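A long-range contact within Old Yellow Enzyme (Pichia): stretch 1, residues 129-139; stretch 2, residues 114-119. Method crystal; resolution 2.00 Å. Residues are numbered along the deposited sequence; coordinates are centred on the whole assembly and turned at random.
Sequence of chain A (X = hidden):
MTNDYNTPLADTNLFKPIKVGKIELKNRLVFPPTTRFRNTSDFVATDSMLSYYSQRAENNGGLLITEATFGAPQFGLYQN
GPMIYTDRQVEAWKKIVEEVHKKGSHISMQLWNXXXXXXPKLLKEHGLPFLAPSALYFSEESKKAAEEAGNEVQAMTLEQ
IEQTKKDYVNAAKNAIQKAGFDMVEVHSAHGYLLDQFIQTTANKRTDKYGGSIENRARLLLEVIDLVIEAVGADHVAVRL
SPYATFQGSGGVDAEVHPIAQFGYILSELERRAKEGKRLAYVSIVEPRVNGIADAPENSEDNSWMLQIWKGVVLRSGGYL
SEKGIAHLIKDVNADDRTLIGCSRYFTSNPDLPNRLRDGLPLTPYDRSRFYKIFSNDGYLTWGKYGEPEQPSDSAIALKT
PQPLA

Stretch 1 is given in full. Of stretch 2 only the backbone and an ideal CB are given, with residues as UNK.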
ATOM      1  N   PRO A 129     -11.135  25.083 -24.470  1.00 20.79           N
ATOM      2  CA  PRO A 129     -11.270  23.674 -24.846  1.00 20.22           C
ATOM      3  C   PRO A 129     -11.610  22.801 -23.643  1.00 19.49           C
ATOM      4  O   PRO A 129     -11.639  23.243 -22.494  1.00 18.41           O
ATOM      5  CB  PRO A 129      -9.888  23.326 -25.409  1.00 20.58           C
ATOM      6  CG  PRO A 129      -8.962  24.272 -24.723  1.00 20.08           C
ATOM      7  CD  PRO A 129      -9.738  25.547 -24.545  1.00 20.07           C
ATOM      8  N   PHE A 130     -11.867  21.531 -23.943  1.00 19.84           N
ATOM      9  CA  PHE A 130     -12.283  20.527 -22.968  1.00 18.75           C
ATOM     10  C   PHE A 130     -11.147  19.517 -22.850  1.00 17.49           C
ATOM     11  O   PHE A 130     -10.947  18.694 -23.749  1.00 18.12           O
ATOM     12  CB  PHE A 130     -13.591  19.879 -23.421  1.00 21.02           C
ATOM     13  CG  PHE A 130     -14.217  18.969 -22.407  1.00 21.33           C
ATOM     14  CD1 PHE A 130     -14.289  19.329 -21.071  1.00 22.71           C
ATOM     15  CD2 PHE A 130     -14.773  17.765 -22.803  1.00 22.34           C
ATOM     16  CE1 PHE A 130     -14.882  18.488 -20.147  1.00 22.20           C
ATOM     17  CE2 PHE A 130     -15.366  16.923 -21.886  1.00 22.33           C
ATOM     18  CZ  PHE A 130     -15.424  17.285 -20.558  1.00 21.88           C
ATOM     19  N   LEU A 131     -10.401  19.584 -21.751  1.00 16.77           N
ATOM     20  CA  LEU A 131      -9.104  18.932 -21.650  1.00 16.46           C
ATOM     21  C   LEU A 131      -9.124  17.778 -20.654  1.00 15.78           C
ATOM     22  O   LEU A 131      -9.945  17.724 -19.735  1.00 12.50           O
ATOM     23  CB  LEU A 131      -8.027  19.946 -21.249  1.00 17.57           C
ATOM     24  CG  LEU A 131      -7.933  21.168 -22.166  1.00 17.98           C
ATOM     25  CD1 LEU A 131      -6.844  22.121 -21.698  1.00 19.20           C
ATOM     26  CD2 LEU A 131      -7.699  20.742 -23.608  1.00 16.31           C
ATOM     27  N   ALA A 132      -8.183  16.861 -20.849  1.00 16.22           N
ATOM     28  CA  ALA A 132      -8.039  15.656 -20.043  1.00 15.82           C
ATOM     29  C   ALA A 132      -6.675  15.041 -20.355  1.00 16.55           C
ATOM     30  O   ALA A 132      -6.054  15.397 -21.362  1.00 16.74           O
ATOM     31  CB  ALA A 132      -9.166  14.649 -20.335  1.00 16.07           C
ATOM     32  N   PRO A 133      -6.181  14.133 -19.502  1.00 15.40           N
ATOM     33  CA  PRO A 133      -4.931  13.435 -19.851  1.00 15.49           C
ATOM     34  C   PRO A 133      -5.030  12.663 -21.154  1.00 15.69           C
ATOM     35  O   PRO A 133      -4.101  12.706 -21.970  1.00 16.53           O
ATOM     36  CB  PRO A 133      -4.698  12.507 -18.648  1.00 13.87           C
ATOM     37  CG  PRO A 133      -6.027  12.399 -17.975  1.00 13.96           C
ATOM     38  CD  PRO A 133      -6.670  13.736 -18.171  1.00 14.09           C
ATOM     39  N   SER A 134      -6.138  11.961 -21.375  1.00 15.90           N
ATOM     40  CA  SER A 134      -6.390  11.262 -22.624  1.00 19.07           C
ATOM     41  C   SER A 134      -7.784  11.618 -23.120  1.00 19.03           C
ATOM     42  O   SER A 134      -8.658  12.015 -22.346  1.00 18.96           O
ATOM     43  CB  SER A 134      -6.252   9.743 -22.460  1.00 21.22           C
ATOM     44  OG  SER A 134      -4.943   9.394 -22.044  1.00 22.24           O
ATOM     45  N   ALA A 135      -7.985  11.469 -24.430  1.00 19.08           N
ATOM     46  CA  ALA A 135      -9.251  11.827 -25.070  1.00 19.53           C
ATOM     47  C   ALA A 135     -10.294  10.749 -24.773  1.00 19.23           C
ATOM     48  O   ALA A 135     -10.691   9.954 -25.628  1.00 21.13           O
ATOM     49  CB  ALA A 135      -9.057  12.027 -26.566  1.00 20.54           C
ATOM     50  N   LEU A 136     -10.744  10.739 -23.520  1.00 17.05           N
ATOM     51  CA  LEU A 136     -11.709   9.765 -23.037  1.00 16.29           C
ATOM     52  C   LEU A 136     -12.721  10.462 -22.140  1.00 15.94           C
ATOM     53  O   LEU A 136     -12.368  11.375 -21.389  1.00 14.15           O
ATOM     54  CB  LEU A 136     -11.026   8.631 -22.261  1.00 16.97           C
ATOM     55  CG  LEU A 136      -9.950   7.817 -22.982  1.00 17.60           C
ATOM     56  CD1 LEU A 136      -9.277   6.865 -22.009  1.00 16.87           C
ATOM     57  CD2 LEU A 136     -10.543   7.053 -24.156  1.00 18.65           C
ATOM     58  N   TYR A 137     -13.974  10.032 -22.231  1.00 16.08           N
ATOM     59  CA  TYR A 137     -15.040  10.527 -21.374  1.00 15.76           C
ATOM     60  C   TYR A 137     -15.294   9.535 -20.247  1.00 15.00           C
ATOM     61  O   TYR A 137     -15.036   8.337 -20.383  1.00 15.92           O
ATOM     62  CB  TYR A 137     -16.326  10.750 -22.173  1.00 13.67           C
ATOM     63  CG  TYR A 137     -16.167  11.678 -23.355  1.00 13.89           C
ATOM     64  CD1 TYR A 137     -16.323  13.051 -23.210  1.00 13.79           C
ATOM     65  CD2 TYR A 137     -15.866  11.184 -24.618  1.00 14.29           C
ATOM     66  CE1 TYR A 137     -16.180  13.904 -24.287  1.00 14.90           C
ATOM     67  CE2 TYR A 137     -15.722  12.029 -25.702  1.00 15.78           C
ATOM     68  CZ  TYR A 137     -15.882  13.388 -25.531  1.00 16.07           C
ATOM     69  OH  TYR A 137     -15.737  14.235 -26.608  1.00 16.46           O
ATOM     70  N   PHE A 138     -15.800  10.043 -19.121  1.00 16.22           N
ATOM     71  CA  PHE A 138     -16.128   9.149 -18.017  1.00 18.58           C
ATOM     72  C   PHE A 138     -17.503   8.509 -18.163  1.00 20.03           C
ATOM     73  O   PHE A 138     -17.817   7.583 -17.409  1.00 21.03           O
ATOM     74  CB  PHE A 138     -16.022   9.881 -16.669  1.00 21.04           C
ATOM     75  CG  PHE A 138     -17.025  10.991 -16.474  1.00 22.53           C
ATOM     76  CD1 PHE A 138     -18.313  10.720 -16.035  1.00 23.24           C
ATOM     77  CD2 PHE A 138     -16.664  12.312 -16.683  1.00 24.11           C
ATOM     78  CE1 PHE A 138     -19.228  11.739 -15.843  1.00 24.38           C
ATOM     79  CE2 PHE A 138     -17.574  13.336 -16.491  1.00 24.82           C
ATOM     80  CZ  PHE A 138     -18.857  13.049 -16.070  1.00 25.36           C
ATOM     81  N   SER A 139     -18.319   8.969 -19.109  1.00 19.10           N
ATOM     82  CA  SER A 139     -19.640   8.393 -19.322  1.00 20.38           C
ATOM     83  C   SER A 139     -20.113   8.744 -20.724  1.00 20.64           C
ATOM     84  O   SER A 139     -19.669   9.728 -21.321  1.00 20.64           O
ATOM     85  CB  SER A 139     -20.646   8.888 -18.278  1.00 21.66           C
ATOM     86  OG  SER A 139     -20.901  10.274 -18.432  1.00 20.74           O
ATOM     87  N   UNK A 114     -11.065  20.848 -13.258  1.00 13.73           N
ATOM     88  CA  UNK A 114     -12.114  19.891 -13.591  1.00 13.36           C
ATOM     89  C   UNK A 114     -11.642  18.829 -14.577  1.00 14.87           C
ATOM     90  O   UNK A 114     -11.934  17.641 -14.395  1.00 13.27           O
ATOM     91  CB  UNK A 114     -13.326  20.626 -14.167  1.00 13.36           C
ATOM     92  N   UNK A 115     -10.924  19.226 -15.623  1.00 15.14           N
ATOM     93  CA  UNK A 115     -10.556  18.256 -16.640  1.00 14.21           C
ATOM     94  C   UNK A 115     -11.777  17.799 -17.417  1.00 14.11           C
ATOM     95  O   UNK A 115     -12.640  18.598 -17.795  1.00 14.97           O
ATOM     96  CB  UNK A 115      -9.851  17.055 -16.006  1.00 14.21           C
ATOM     97  N   UNK A 116     -11.859  16.488 -17.658  1.00 13.76           N
ATOM     98  CA  UNK A 116     -12.982  15.923 -18.398  1.00 14.84           C
ATOM     99  C   UNK A 116     -14.286  15.929 -17.604  1.00 14.14           C
ATOM    100  O   UNK A 116     -15.296  15.425 -18.106  1.00 14.60           O
ATOM    101  CB  UNK A 116     -12.650  14.491 -18.822  1.00 14.84           C
ATOM    102  N   UNK A 117     -14.289  16.471 -16.391  1.00 11.18           N
ATOM    103  CA  UNK A 117     -15.492  16.572 -15.577  1.00 10.27           C
ATOM    104  C   UNK A 117     -16.228  17.890 -15.767  1.00 15.33           C
ATOM    105  O   UNK A 117     -17.293  18.083 -15.168  1.00 13.54           O
ATOM    106  CB  UNK A 117     -15.133  16.395 -14.100  1.00 10.27           C
ATOM    107  N   UNK A 118     -15.698  18.793 -16.587  1.00 14.99           N
ATOM    108  CA  UNK A 118     -16.223  20.144 -16.685  1.00 15.18           C
ATOM    109  C   UNK A 118     -17.472  20.194 -17.562  1.00 16.02           C
ATOM    110  O   UNK A 118     -17.795  19.257 -18.297  1.00 17.33           O
ATOM    111  CB  UNK A 118     -15.152  21.087 -17.238  1.00 15.18           C
ATOM    112  N   UNK A 119     -18.175  21.313 -17.467  1.00 16.74           N
ATOM    113  CA  UNK A 119     -19.276  21.644 -18.360  1.00 17.21           C
ATOM    114  C   UNK A 119     -18.694  22.051 -19.707  1.00 17.07           C
ATOM    115  O   UNK A 119     -18.090  23.129 -19.803  1.00 16.19           O
ATOM    116  CB  UNK A 119     -20.150  22.756 -17.777  1.00 17.21           C
TER

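Position 114 gives little to read. Its CA-to-CB bond points sideways, and nothing of stretch 1 lies within 5.5 Å of the ideal CB, so this contact sets no preference. The deposited residue is Leu-114, whose side chain stays out of reach; its backbone O receives a weak hydrogen bond from the N of position 117.

Position 115 is ruled by its backbone. A phi of 69° with a psi of -137° favours glycine by itself, and an ideal CB would sit 3.8 Å from Leu-131 O. The chain comes near here, its CA 5.0 Å from the CA of Ala-132. The residue is Gly-115. Its O lies 3.3 Å from Phe-130 CE1, and one water bridges the two backbones: it donates to Gly-115 O (2.9 Å) and accepts from Leu-131 N (3.1 Å), linking two backbones that make no direct hydrogen bond to each other.

Position 116 is the one to design around. Its CB points sideways, 3.8 Å from Ala-132 CB and 4.0 Å from Leu-136 O, so a slim, unbranched start suits the site, while beyond it waits a carbonyl acceptor. Lysine, glutamine or arginine could suit both features; a shorter apolar residue would meet just the first. The deposited Arg-116 leaves with chi1 p and then runs extended, its CD 3.2 Å from Leu-136 O. NH1 gives that same O a weak hydrogen bond, 3.4 Å from Arg-116 NH1 to Leu-136 O, near the guanidinium plane, while Phe-138 CB lies over one face, 3.8 Å from Arg-116 NH2. The backbone contributes as well: Arg-116 O meets the ring edges of both Phe-130 (CZ at 3.1 Å) and Phe-138 (CE2 at 3.5 Å), and a second water bridges it to Phe-138 N.

Position 117 points its CB away, with Phe-138 CE2 4.6 Å from the ideal CB. Stretch 1 therefore asks for little, and several small or apolar residues could serve. Ala-117 is found, its CA 4.0 Å from Phe-138 CE2.

Position 118 points sideways beside the Phe-130 ring, which invites a small apolar group; alanine is the simplest fit, though valine or serine is conceivable. Ala-118 places its CB 3.9 Å from Phe-130 CE1, an apolar contact.

Position 119 turns away from stretch 1, which sets no preference, so many residues, polar ones included, would do. It is Asp-119, an N-cap whose side chain caps a backbone N just past the stretch.

Stretch 2 114-119: LGRAAD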
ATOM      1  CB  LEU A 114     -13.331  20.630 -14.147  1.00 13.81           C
ATOM      2  CG  LEU A 114     -14.007  21.588 -13.165  1.00 14.53           C
ATOM      3  CD1 LEU A 114     -15.297  22.144 -13.742  1.00 14.75           C
ATOM      4  CD2 LEU A 114     -14.269  20.889 -11.843  1.00 12.07           C
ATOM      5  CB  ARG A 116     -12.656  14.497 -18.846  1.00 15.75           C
ATOM      6  CG  ARG A 116     -12.637  13.470 -17.726  1.00 15.74           C
ATOM      7  CD  ARG A 116     -12.274  12.091 -18.259  1.00 15.66           C
ATOM      8  NE  ARG A 116     -12.414  11.050 -17.245  1.00 17.34           N
ATOM      9  CZ  ARG A 116     -12.220   9.756 -17.476  1.00 18.56           C
ATOM     10  NH1 ARG A 116     -11.875   9.339 -18.686  1.00 18.46           N
ATOM     11  NH2 ARG A 116     -12.370   8.875 -16.494  1.00 19.02           N
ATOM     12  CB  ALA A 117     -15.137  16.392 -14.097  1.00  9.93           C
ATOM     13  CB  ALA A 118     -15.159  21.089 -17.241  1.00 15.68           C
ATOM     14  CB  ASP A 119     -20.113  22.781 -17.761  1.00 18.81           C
ATOM     15  CG  ASP A 119     -21.381  23.079 -18.554  1.00 20.63           C
ATOM     16  OD1 ASP A 119     -21.459  22.733 -19.753  1.00 20.92           O
ATOM     17  OD2 ASP A 119     -22.309  23.676 -17.970  1.00 20.51           O
TER
HETATM   18  O   HOH W   1     -11.785  20.880 -19.273  1.00 25.92           O
HETATM   19  O   HOH W   2     -16.148  13.053 -19.624  1.00 24.15           O
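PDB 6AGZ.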